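Long-range contacts in Obg-like ATPase 1 (Schizosaccharomyces pombe, PDB 1NI3), which hydrolyses ATP, and GTP less efficiently, with magnesium as cofactor, and negatively regulates the G2/M transition of the cell cycle: residues V231-R236 and L262-V267; I119-R124 and V227-N232. One frame throughout, in Å; residues are numbered along the deposited sequence.

Contact 1: residues V231-R236 and L262-V267; sequences VNMSER and LIPMSV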
loop_
_atom_site.group_PDB
_atom_site.type_symbol
_atom_site.label_atom_id
_atom_site.label_comp_id
_atom_site.label_asym_id
_atom_site.label_seq_id
_atom_site.Cartn_x
_atom_site.Cartn_y
_atom_site.Cartn_z
ATOM N N VAL A 231 12.536 -7.950 2.655
ATOM C CA VAL A 231 13.543 -8.899 3.141
ATOM C C VAL A 231 14.532 -8.186 4.051
ATOM O O VAL A 231 15.485 -7.589 3.573
ATOM C CB VAL A 231 14.356 -9.537 1.999
ATOM C CG1 VAL A 231 15.341 -10.552 2.583
ATOM C CG2 VAL A 231 13.446 -10.216 1.005
ATOM N N ASN A 232 14.308 -8.272 5.360
ATOM C CA ASN A 232 15.160 -7.615 6.340
ATOM C C ASN A 232 16.430 -8.402 6.634
ATOM O O ASN A 232 16.363 -9.514 7.138
ATOM C CB ASN A 232 14.381 -7.398 7.645
ATOM C CG ASN A 232 15.194 -6.678 8.691
ATOM O OD1 ASN A 232 15.968 -5.785 8.368
ATOM N ND2 ASN A 232 15.005 -7.041 9.956
HETATM N N MSE A 233 17.584 -7.823 6.314
HETATM C CA MSE A 233 18.877 -8.450 6.573
HETATM C C MSE A 233 19.768 -7.476 7.365
HETATM O O MSE A 233 19.382 -6.333 7.599
HETATM C CB MSE A 233 19.521 -8.790 5.257
HETATM C CG MSE A 233 19.843 -7.581 4.435
HETATM SE SE MSE A 233 20.419 -8.149 2.666
HETATM C CE MSE A 233 19.647 -7.016 1.472
ATOM N N SER A 234 20.960 -7.930 7.756
ATOM C CA SER A 234 21.900 -7.116 8.537
ATOM C C SER A 234 22.523 -5.960 7.760
ATOM O O SER A 234 22.710 -6.050 6.538
ATOM C CB SER A 234 23.030 -7.982 9.063
ATOM O OG SER A 234 23.773 -8.583 8.025
ATOM N N GLU A 235 22.865 -4.880 8.463
ATOM C CA GLU A 235 23.461 -3.731 7.805
ATOM C C GLU A 235 24.601 -4.231 6.945
ATOM O O GLU A 235 24.712 -3.868 5.775
ATOM C CB GLU A 235 23.989 -2.715 8.821
ATOM C CG GLU A 235 24.234 -1.361 8.167
ATOM C CD GLU A 235 24.854 -0.341 9.095
ATOM O OE1 GLU A 235 24.431 -0.273 10.268
ATOM O OE2 GLU A 235 25.760 0.404 8.655
ATOM N N ARG A 236 25.435 -5.081 7.534
ATOM C CA ARG A 236 26.581 -5.672 6.846
ATOM C C ARG A 236 26.126 -6.304 5.513
ATOM O O ARG A 236 26.618 -5.931 4.454
ATOM C CB ARG A 236 27.225 -6.722 7.767
ATOM C CG ARG A 236 28.497 -7.373 7.249
ATOM C CD ARG A 236 28.902 -8.556 8.127
ATOM N NE ARG A 236 30.025 -9.292 7.560
ATOM C CZ ARG A 236 31.236 -8.766 7.401
ATOM N NH1 ARG A 236 31.476 -7.509 7.776
ATOM N NH2 ARG A 236 32.196 -9.480 6.832
ATOM N N LEU A 262 9.768 -7.294 -4.311
ATOM C CA LEU A 262 10.697 -7.797 -3.316
ATOM C C LEU A 262 11.760 -6.729 -3.053
ATOM O O LEU A 262 12.612 -6.459 -3.897
ATOM C CB LEU A 262 11.311 -9.089 -3.843
ATOM C CG LEU A 262 12.041 -10.004 -2.874
ATOM C CD1 LEU A 262 12.447 -11.281 -3.590
ATOM C CD2 LEU A 262 13.254 -9.293 -2.333
ATOM N N ILE A 263 11.700 -6.128 -1.868
ATOM C CA ILE A 263 12.624 -5.065 -1.477
ATOM C C ILE A 263 13.638 -5.471 -0.399
ATOM O O ILE A 263 13.308 -5.462 0.786
ATOM C CB ILE A 263 11.837 -3.840 -0.937
ATOM C CG1 ILE A 263 10.901 -3.297 -2.020
ATOM C CG2 ILE A 263 12.801 -2.775 -0.457
ATOM C CD1 ILE A 263 10.159 -2.017 -1.617
ATOM N N PRO A 264 14.883 -5.808 -0.787
ATOM C CA PRO A 264 15.882 -6.196 0.214
ATOM C C PRO A 264 16.229 -4.953 1.010
ATOM O O PRO A 264 16.548 -3.912 0.438
ATOM C CB PRO A 264 17.035 -6.679 -0.638
ATOM C CG PRO A 264 16.967 -5.762 -1.808
ATOM C CD PRO A 264 15.483 -5.777 -2.133
HETATM N N MSE A 265 16.182 -5.071 2.329
HETATM C CA MSE A 265 16.444 -3.938 3.210
HETATM C C MSE A 265 17.196 -4.356 4.467
HETATM O O MSE A 265 17.610 -5.497 4.610
HETATM C CB MSE A 265 15.121 -3.370 3.655
HETATM C CG MSE A 265 14.413 -4.305 4.608
HETATM SE SE MSE A 265 13.068 -3.300 5.557
HETATM C CE MSE A 265 14.309 -2.058 6.418
ATOM N N SER A 266 17.323 -3.415 5.391
ATOM C CA SER A 266 17.983 -3.651 6.660
ATOM C C SER A 266 17.442 -2.701 7.732
ATOM O O SER A 266 17.925 -1.579 7.882
ATOM C CB SER A 266 19.494 -3.466 6.510
ATOM O OG SER A 266 20.120 -3.376 7.794
ATOM N N VAL A 267 16.423 -3.157 8.454
ATOM C CA VAL A 267 15.796 -2.373 9.513
ATOM C C VAL A 267 16.836 -1.776 10.453
ATOM O O VAL A 267 16.651 -0.679 11.010
ATOM C CB VAL A 267 14.863 -3.240 10.355
ATOM C CG1 VAL A 267 14.287 -2.429 11.516
ATOM C CG2 VAL A 267 13.751 -3.795 9.480
#
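N232 reaches across to V267, and its OD1 accepts the backbone N-H of V267 at 2.7 Å from N, with the donor tilted 33° from the amide's carbonyl plane. With CG anti to the backbone N (chi1 -178°), N232 CG lies 3.3 Å from the methyl CG2 of V267, and the two side chains cross at about a right angle. The other end of the amide, ND2, bonds to the carbonyl of V31. This is the tight part, buried and stitched by backbone hydrogen bonds between parallel strands: V231 O takes the N-H of M265 (2.9 Å to N), and M265 O takes that of M233 (2.9 Å to N). CE of the selenomethionine M233 packs on CB of P264 at 3.4 Å, and CG2 of V231 touches CD2 of L262 at 3.5 Å. Toward the partly exposed S234 and E235 the grip slackens. S266 OG gives only a weak bond to M233 O (3.1 Å); its main partner is the amide of F269, which it caps, while S234, at the N-cap of helix 235-238, bonds through OG to the carboxylate of D237. E235 salt-bridges R272. N-M-S-E stands where GTPases carry N-K-x-D, and M233 is a predicted ATP-binding residue; a neutral methionine side chain, here carrying selenium, in place of that lysine is consistent with the preference for ATP over GTP.

Contact 2: residues I119-R124 and V227-N232; sequences IYQVVR and VIYLVN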
loop_
_atom_site.group_PDB
_atom_site.type_symbol
_atom_site.label_atom_id
_atom_site.label_comp_id
_atom_site.label_asym_id
_atom_site.label_seq_id
_atom_site.Cartn_x
_atom_site.Cartn_y
_atom_site.Cartn_z
ATOM N N ILE A 119 -0.498 -5.271 2.290
ATOM C CA ILE A 119 0.383 -5.891 3.259
ATOM C C ILE A 119 1.876 -5.723 3.007
ATOM O O ILE A 119 2.367 -5.871 1.882
ATOM C CB ILE A 119 0.088 -7.410 3.357
ATOM C CG1 ILE A 119 -1.161 -7.647 4.185
ATOM C CG2 ILE A 119 1.255 -8.150 3.981
ATOM C CD1 ILE A 119 -1.445 -9.071 4.411
ATOM N N TYR A 120 2.587 -5.406 4.079
ATOM C CA TYR A 120 4.027 -5.255 4.038
ATOM C C TYR A 120 4.553 -6.477 4.776
ATOM O O TYR A 120 4.591 -6.486 6.001
ATOM C CB TYR A 120 4.436 -4.003 4.792
ATOM C CG TYR A 120 4.464 -2.764 3.932
ATOM C CD1 TYR A 120 5.236 -2.726 2.788
ATOM C CD2 TYR A 120 3.774 -1.610 4.298
ATOM C CE1 TYR A 120 5.338 -1.580 2.028
ATOM C CE2 TYR A 120 3.866 -0.446 3.549
ATOM C CZ TYR A 120 4.656 -0.440 2.412
ATOM O OH TYR A 120 4.795 0.693 1.656
ATOM N N GLN A 121 4.958 -7.509 4.043
ATOM C CA GLN A 121 5.444 -8.746 4.656
ATOM C C GLN A 121 6.936 -8.786 4.886
ATOM O O GLN A 121 7.713 -8.958 3.951
ATOM C CB GLN A 121 5.030 -9.947 3.801
ATOM C CG GLN A 121 5.406 -11.305 4.377
ATOM C CD GLN A 121 4.430 -12.381 3.948
ATOM O OE1 GLN A 121 4.784 -13.554 3.808
ATOM N NE2 GLN A 121 3.181 -11.984 3.745
ATOM N N VAL A 122 7.325 -8.656 6.148
ATOM C CA VAL A 122 8.732 -8.669 6.519
ATOM C C VAL A 122 9.376 -10.064 6.556
ATOM O O VAL A 122 9.134 -10.843 7.478
ATOM C CB VAL A 122 8.937 -8.043 7.888
ATOM C CG1 VAL A 122 10.408 -7.994 8.207
ATOM C CG2 VAL A 122 8.314 -6.664 7.912
ATOM N N VAL A 123 10.218 -10.362 5.569
ATOM C CA VAL A 123 10.905 -11.653 5.503
ATOM C C VAL A 123 12.260 -11.562 6.211
ATOM O O VAL A 123 13.036 -10.633 5.974
ATOM C CB VAL A 123 11.131 -12.098 4.032
ATOM C CG1 VAL A 123 11.811 -13.457 3.992
ATOM C CG2 VAL A 123 9.801 -12.156 3.295
ATOM N N ARG A 124 12.542 -12.526 7.083
ATOM C CA ARG A 124 13.805 -12.532 7.818
ATOM C C ARG A 124 14.929 -13.211 7.052
ATOM O O ARG A 124 14.777 -14.330 6.565
ATOM C CB ARG A 124 13.624 -13.208 9.172
ATOM C CG ARG A 124 14.910 -13.366 9.949
ATOM C CD ARG A 124 14.614 -13.781 11.371
ATOM N NE ARG A 124 15.816 -13.794 12.190
ATOM C CZ ARG A 124 15.807 -13.878 13.515
ATOM N NH1 ARG A 124 14.651 -13.953 14.163
ATOM N NH2 ARG A 124 16.948 -13.885 14.195
ATOM N N VAL A 227 0.580 -7.660 -1.725
ATOM C CA VAL A 227 1.609 -7.832 -0.713
ATOM C C VAL A 227 2.967 -7.353 -1.210
ATOM O O VAL A 227 3.334 -7.559 -2.363
ATOM C CB VAL A 227 1.726 -9.309 -0.295
ATOM C CG1 VAL A 227 2.744 -9.457 0.826
ATOM C CG2 VAL A 227 0.365 -9.832 0.137
ATOM N N ILE A 228 3.716 -6.711 -0.327
ATOM C CA ILE A 228 5.034 -6.207 -0.674
ATOM C C ILE A 228 6.026 -6.814 0.299
ATOM O O ILE A 228 5.960 -6.540 1.502
ATOM C CB ILE A 228 5.080 -4.673 -0.563
ATOM C CG1 ILE A 228 4.075 -4.042 -1.538
ATOM C CG2 ILE A 228 6.492 -4.195 -0.822
ATOM C CD1 ILE A 228 3.827 -2.552 -1.298
ATOM N N TYR A 229 6.947 -7.630 -0.211
ATOM C CA TYR A 229 7.937 -8.287 0.645
ATOM C C TYR A 229 9.151 -7.453 1.016
ATOM O O TYR A 229 9.874 -6.962 0.154
ATOM C CB TYR A 229 8.432 -9.577 -0.004
ATOM C CG TYR A 229 7.364 -10.627 -0.119
ATOM C CD1 TYR A 229 6.654 -10.795 -1.300
ATOM C CD2 TYR A 229 7.034 -11.429 0.969
ATOM C CE1 TYR A 229 5.637 -11.740 -1.401
ATOM C CE2 TYR A 229 6.021 -12.373 0.884
ATOM C CZ TYR A 229 5.325 -12.529 -0.300
ATOM O OH TYR A 229 4.327 -13.474 -0.381
ATOM N N LEU A 230 9.376 -7.313 2.314
ATOM C CA LEU A 230 10.526 -6.573 2.796
ATOM C C LEU A 230 11.504 -7.570 3.414
ATOM O O LEU A 230 11.308 -8.004 4.550
ATOM C CB LEU A 230 10.102 -5.538 3.838
ATOM C CG LEU A 230 9.123 -4.448 3.407
ATOM C CD1 LEU A 230 8.908 -3.492 4.571
ATOM C CD2 LEU A 230 9.656 -3.689 2.197
ATOM N N VAL A 231 12.536 -7.950 2.655
ATOM C CA VAL A 231 13.543 -8.899 3.141
ATOM C C VAL A 231 14.532 -8.186 4.051
ATOM O O VAL A 231 15.485 -7.589 3.573
ATOM C CB VAL A 231 14.356 -9.537 1.999
ATOM C CG1 VAL A 231 15.341 -10.552 2.583
ATOM C CG2 VAL A 231 13.446 -10.216 1.005
ATOM N N ASN A 232 14.308 -8.272 5.360
ATOM C CA ASN A 232 15.160 -7.615 6.340
ATOM C C ASN A 232 16.430 -8.402 6.634
ATOM O O ASN A 232 16.363 -9.514 7.138
ATOM C CB ASN A 232 14.381 -7.398 7.645
ATOM C CG ASN A 232 15.194 -6.678 8.691
ATOM O OD1 ASN A 232 15.968 -5.785 8.368
ATOM N ND2 ASN A 232 15.005 -7.041 9.956
#
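The ring of Y229 lies beside Q121, whose OE1 sits at the ring edge near its plane, 3.4 Å from CE2. The amide and ring planes are turned 72° apart, so the glutamine does not stack on the ring. CG1 of V227, from the same strand as the tyrosine, lies over one face, offset toward the rim, and CG2 of V123 approaches CD2 obliquely at 3.7 Å. The second ring, Y120, is on the other side of the sheet: CD1 of I228 comes obliquely to its CE1 at 3.8 Å and CD1 of L230 to its CD1 at 4.2 Å, while the hydroxyl bonds to the carbonyl of I297. CG of Q121 is anti to the backbone N (chi1 -177°), and from there the chain runs on extended beside the tyrosine, its aliphatic part against CE2 and CD2. An alanine in place of Q121 would probably open a gap along the CE2 edge of Y229 and leave that ring freer to shift, since the atoms from CG outward would be gone. L144 of helix 140-168 touches both side chains. Between the strands, five backbone bonds run from I228 N to I119 O (2.7 Å) up to N232 N to V123 O (2.8 Å), in unbroken register. At the far end CG1 of V122 rests 4.1 Å from CB of N232. Two neighbouring parallel strands, twisted by 29° and joined through a long excursion that holds helices and loops but no strand, are typical of the central sheet of a P-loop G domain, here with strand 22-27, which leads into the P-loop, on the other flank of 119-124.

Both contacts use strand 227-232, the middle one of three neighbouring, mutually parallel strands in a mixed sheet: 119-124 pairs along one of its edges and 262-265 along the other, the backbone of I263 probably bonding to that of Y229. Both are buried, contact 2 more fully, regular over six residues and closed by apolar and aromatic side chains. Contact 1 begins where contact 2 ends, at V231 and N232, lies farther from the centre of the chain and is partly exposed at S234 and E235; its pairing is shorter and looser, and polar side chains and helix caps take over as the strands give way to loops of the predicted nucleotide site. N232 thus passes from strand backbone in one to side-chain acceptor in the other.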